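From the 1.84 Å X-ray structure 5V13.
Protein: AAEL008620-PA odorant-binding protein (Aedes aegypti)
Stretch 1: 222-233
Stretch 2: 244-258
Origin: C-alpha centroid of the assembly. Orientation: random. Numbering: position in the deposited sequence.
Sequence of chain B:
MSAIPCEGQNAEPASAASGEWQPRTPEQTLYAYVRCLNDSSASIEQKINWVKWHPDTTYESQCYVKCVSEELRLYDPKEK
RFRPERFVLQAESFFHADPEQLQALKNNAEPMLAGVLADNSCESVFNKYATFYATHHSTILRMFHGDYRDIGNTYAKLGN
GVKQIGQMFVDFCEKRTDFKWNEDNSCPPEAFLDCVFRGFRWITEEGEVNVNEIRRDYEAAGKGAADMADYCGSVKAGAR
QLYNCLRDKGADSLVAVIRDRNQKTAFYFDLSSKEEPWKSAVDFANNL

Stretch 1 222-233: GKGAADMADYCG
Stretch 2, residues 244-258: NCLRDKGADSLVAVI

A loop, 222-233, with a short 3-10 segment at 226-228, runs antiparallel to the tail of one helix, entering at 244, and the start of another, from 251, joined by a type I turn from R247 to G250. The register is K223 CA to S253 CA 6.5 Å, M228 CA to K249 CA 6.4 Å and C232 CA to C245 CA 6.1 Å. No direct hydrogen bond crosses; a disulfide, packing and one water hold the 498 Å² contact.

C232 (m) and C245 (t) both point toward the opposing stretch and join SG to SG at 2.1 Å, chi3 -92°. C232 sits at phi/psi 69/25, within a type I' turn from D230 to G233; D230, chi1 p, accepts the C232 N bond at OD1 (3.1 Å). C232 SG also packs on L246 CD2 at 3.7 Å. L246 (m,t) leaves sideways, yet its end reaches the loop, and M228, coiled m,m,m, brings CE to 4.1 Å from L246 CD2. Both are buried: the unbranched M228 can coil its thioether to reach the branched end of L246.

K249 (m,t,t,p) lays its aliphatic length along the loop, CE 3.2 Å from M228 O. A water donates to D227 O (2.7 Å) and K249 O (2.9 Å). G250, phi/psi 147/104, sits at the N-cap position, and its O accepts L254 N at 3.0 Å; a CB there would jam against the preceding carbonyl O.

K223 (m,m,t,t) bends over that helix: CG lies 3.9 Å from V257 CG2, CD 3.7 Å from S253 OG, and CE 4.0 Å from A256 CB.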

# COMPACT_ATOMS: atom_id res chain seq x y z
N GLY B 222 2.46 12.78 30.16
CA GLY B 222 2.39 12.87 31.61
C GLY B 222 3.67 12.50 32.33
O GLY B 222 3.62 12.17 33.52
N LYS B 223 4.81 12.53 31.64
CA LYS B 223 6.09 12.15 32.20
C LYS B 223 7.07 13.32 32.28
O LYS B 223 8.28 13.11 32.37
CB LYS B 223 6.72 11.02 31.39
CG LYS B 223 5.82 9.82 31.20
CD LYS B 223 5.54 9.14 32.53
CE LYS B 223 4.56 8.00 32.36
NZ LYS B 223 4.10 7.47 33.68
N GLY B 224 6.56 14.55 32.23
CA GLY B 224 7.43 15.71 32.36
C GLY B 224 7.75 16.02 33.80
O GLY B 224 7.01 16.76 34.46
N ALA B 225 8.85 15.47 34.31
CA ALA B 225 9.25 15.65 35.70
C ALA B 225 10.53 16.47 35.78
O ALA B 225 11.24 16.69 34.79
CB ALA B 225 9.44 14.29 36.39
N ALA B 226 10.83 16.94 37.00
CA ALA B 226 12.02 17.76 37.21
C ALA B 226 13.30 16.95 37.01
O ALA B 226 14.30 17.47 36.50
CB ALA B 226 11.99 18.38 38.61
N ASP B 227 13.30 15.67 37.40
CA ASP B 227 14.47 14.82 37.21
C ASP B 227 14.61 14.31 35.78
O ASP B 227 15.28 13.30 35.56
CB ASP B 227 14.46 13.65 38.20
CG ASP B 227 15.59 13.75 39.22
OD1 ASP B 227 16.33 14.76 39.19
OD2 ASP B 227 15.74 12.83 40.06
N MET B 228 13.99 14.98 34.81
CA MET B 228 14.38 14.83 33.42
C MET B 228 15.46 15.83 33.02
O MET B 228 16.17 15.59 32.04
CB MET B 228 13.17 14.99 32.49
CG MET B 228 12.19 13.82 32.56
SD MET B 228 12.97 12.22 32.25
CE MET B 228 13.59 12.43 30.59
N ALA B 229 15.58 16.93 33.75
CA ALA B 229 16.70 17.87 33.66
C ALA B 229 16.73 18.45 32.24
O ALA B 229 15.70 18.96 31.77
CB ALA B 229 17.97 17.17 34.12
N ASP B 230 17.86 18.39 31.54
CA ASP B 230 17.99 18.99 30.22
C ASP B 230 17.35 18.16 29.11
O ASP B 230 17.47 18.53 27.94
CB ASP B 230 19.48 19.20 29.90
CG ASP B 230 20.25 17.89 29.79
OD1 ASP B 230 19.80 16.88 30.38
OD2 ASP B 230 21.30 17.87 29.11
N TYR B 231 16.66 17.07 29.45
CA TYR B 231 16.09 16.15 28.46
C TYR B 231 17.14 15.64 27.48
O TYR B 231 16.86 15.42 26.30
CB TYR B 231 14.91 16.79 27.71
CG TYR B 231 13.65 16.80 28.53
CD1 TYR B 231 12.79 15.70 28.53
CD2 TYR B 231 13.32 17.89 29.32
CE1 TYR B 231 11.64 15.70 29.30
CE2 TYR B 231 12.17 17.90 30.09
CZ TYR B 231 11.33 16.80 30.07
OH TYR B 231 10.19 16.80 30.84
N CYS B 232 18.37 15.46 27.97
CA CYS B 232 19.46 14.83 27.23
C CYS B 232 19.94 15.69 26.06
O CYS B 232 20.50 15.18 25.09
CB CYS B 232 19.06 13.42 26.74
SG CYS B 232 18.89 12.21 28.09
N GLY B 233 19.74 17.01 26.15
CA GLY B 233 20.34 17.91 25.17
C GLY B 233 21.85 17.88 25.17
O GLY B 233 22.47 18.22 24.16
N ASN B 244 20.27 5.79 25.29
CA ASN B 244 20.88 5.43 26.57
C ASN B 244 20.69 6.54 27.60
O ASN B 244 20.46 6.27 28.78
CB ASN B 244 22.37 5.12 26.40
CG ASN B 244 22.63 3.79 25.70
OD1 ASN B 244 21.77 2.92 25.68
ND2 ASN B 244 23.82 3.63 25.14
N CYS B 245 20.79 7.80 27.17
CA CYS B 245 20.64 8.90 28.12
C CYS B 245 19.20 8.97 28.65
O CYS B 245 18.99 9.10 29.86
CB CYS B 245 21.06 10.22 27.48
SG CYS B 245 20.83 11.68 28.55
N LEU B 246 18.21 8.85 27.76
CA LEU B 246 16.81 8.90 28.20
C LEU B 246 16.44 7.69 29.05
O LEU B 246 15.77 7.84 30.08
CB LEU B 246 15.88 9.00 27.00
CG LEU B 246 15.91 10.31 26.21
CD1 LEU B 246 15.08 10.20 24.94
CD2 LEU B 246 15.42 11.49 27.06
N ARG B 247 16.86 6.49 28.64
CA ARG B 247 16.52 5.30 29.41
C ARG B 247 17.11 5.36 30.82
O ARG B 247 16.48 4.89 31.77
CB ARG B 247 16.99 4.04 28.67
CG ARG B 247 16.67 2.75 29.41
CD ARG B 247 16.95 1.50 28.58
NE ARG B 247 16.69 0.31 29.37
CZ ARG B 247 16.43 -0.89 28.87
NH1 ARG B 247 16.41 -1.07 27.55
NH2 ARG B 247 16.20 -1.91 29.68
N ASP B 248 18.28 5.98 30.98
CA ASP B 248 18.88 6.11 32.31
C ASP B 248 18.10 7.05 33.22
O ASP B 248 18.34 7.05 34.44
CB ASP B 248 20.32 6.62 32.20
CG ASP B 248 21.31 5.52 31.92
OD1 ASP B 248 21.00 4.33 32.16
OD2 ASP B 248 22.43 5.84 31.46
N LYS B 249 17.21 7.86 32.68
CA LYS B 249 16.35 8.71 33.50
C LYS B 249 15.02 8.05 33.82
O LYS B 249 14.20 8.64 34.53
CB LYS B 249 16.13 10.05 32.80
CG LYS B 249 17.43 10.86 32.70
CD LYS B 249 17.24 12.19 32.01
CE LYS B 249 18.24 13.21 32.54
NZ LYS B 249 19.64 12.72 32.49
N GLY B 250 14.78 6.84 33.31
CA GLY B 250 13.58 6.08 33.65
C GLY B 250 13.12 5.23 32.48
O GLY B 250 12.55 5.76 31.52
N ALA B 251 13.38 3.92 32.54
CA ALA B 251 13.11 3.07 31.39
C ALA B 251 11.61 2.94 31.12
O ALA B 251 11.17 3.04 29.97
CB ALA B 251 13.74 1.69 31.60
N ASP B 252 10.82 2.73 32.18
CA ASP B 252 9.37 2.61 31.99
C ASP B 252 8.78 3.90 31.43
O ASP B 252 7.90 3.85 30.55
CB ASP B 252 8.69 2.23 33.30
CG ASP B 252 9.00 0.80 33.74
OD1 ASP B 252 9.60 0.04 32.94
OD2 ASP B 252 8.64 0.44 34.87
N SER B 253 9.24 5.06 31.91
CA SER B 253 8.76 6.32 31.36
C SER B 253 9.10 6.45 29.88
O SER B 253 8.26 6.89 29.08
CB SER B 253 9.34 7.51 32.13
OG SER B 253 8.79 7.57 33.44
N LEU B 254 10.32 6.07 29.49
CA LEU B 254 10.70 6.18 28.09
C LEU B 254 9.81 5.30 27.21
O LEU B 254 9.38 5.72 26.13
CB LEU B 254 12.17 5.82 27.89
CG LEU B 254 12.66 5.77 26.44
CD1 LEU B 254 12.40 7.12 25.74
CD2 LEU B 254 14.15 5.40 26.40
N VAL B 255 9.52 4.07 27.64
CA VAL B 255 8.63 3.22 26.85
C VAL B 255 7.26 3.87 26.74
O VAL B 255 6.66 3.91 25.65
CB VAL B 255 8.54 1.81 27.45
CG1 VAL B 255 7.42 1.02 26.79
CG2 VAL B 255 9.85 1.06 27.26
N ALA B 256 6.76 4.42 27.84
CA ALA B 256 5.44 5.06 27.83
C ALA B 256 5.39 6.22 26.85
O ALA B 256 4.42 6.36 26.09
CB ALA B 256 5.08 5.52 29.24
N VAL B 257 6.43 7.07 26.85
CA VAL B 257 6.43 8.23 25.97
C VAL B 257 6.47 7.79 24.51
O VAL B 257 5.72 8.32 23.67
CB VAL B 257 7.60 9.17 26.29
CG1 VAL B 257 7.69 10.28 25.24
CG2 VAL B 257 7.46 9.77 27.70
N ILE B 258 7.34 6.83 24.17
CA ILE B 258 7.44 6.34 22.80
C ILE B 258 6.10 5.79 22.34
O ILE B 258 5.66 6.04 21.21
CB ILE B 258 8.56 5.29 22.68
CG1 ILE B 258 9.93 5.97 22.87
CG2 ILE B 258 8.48 4.55 21.34
CD1 ILE B 258 11.12 5.00 22.86
O HOH W 1 15.17 10.70 36.38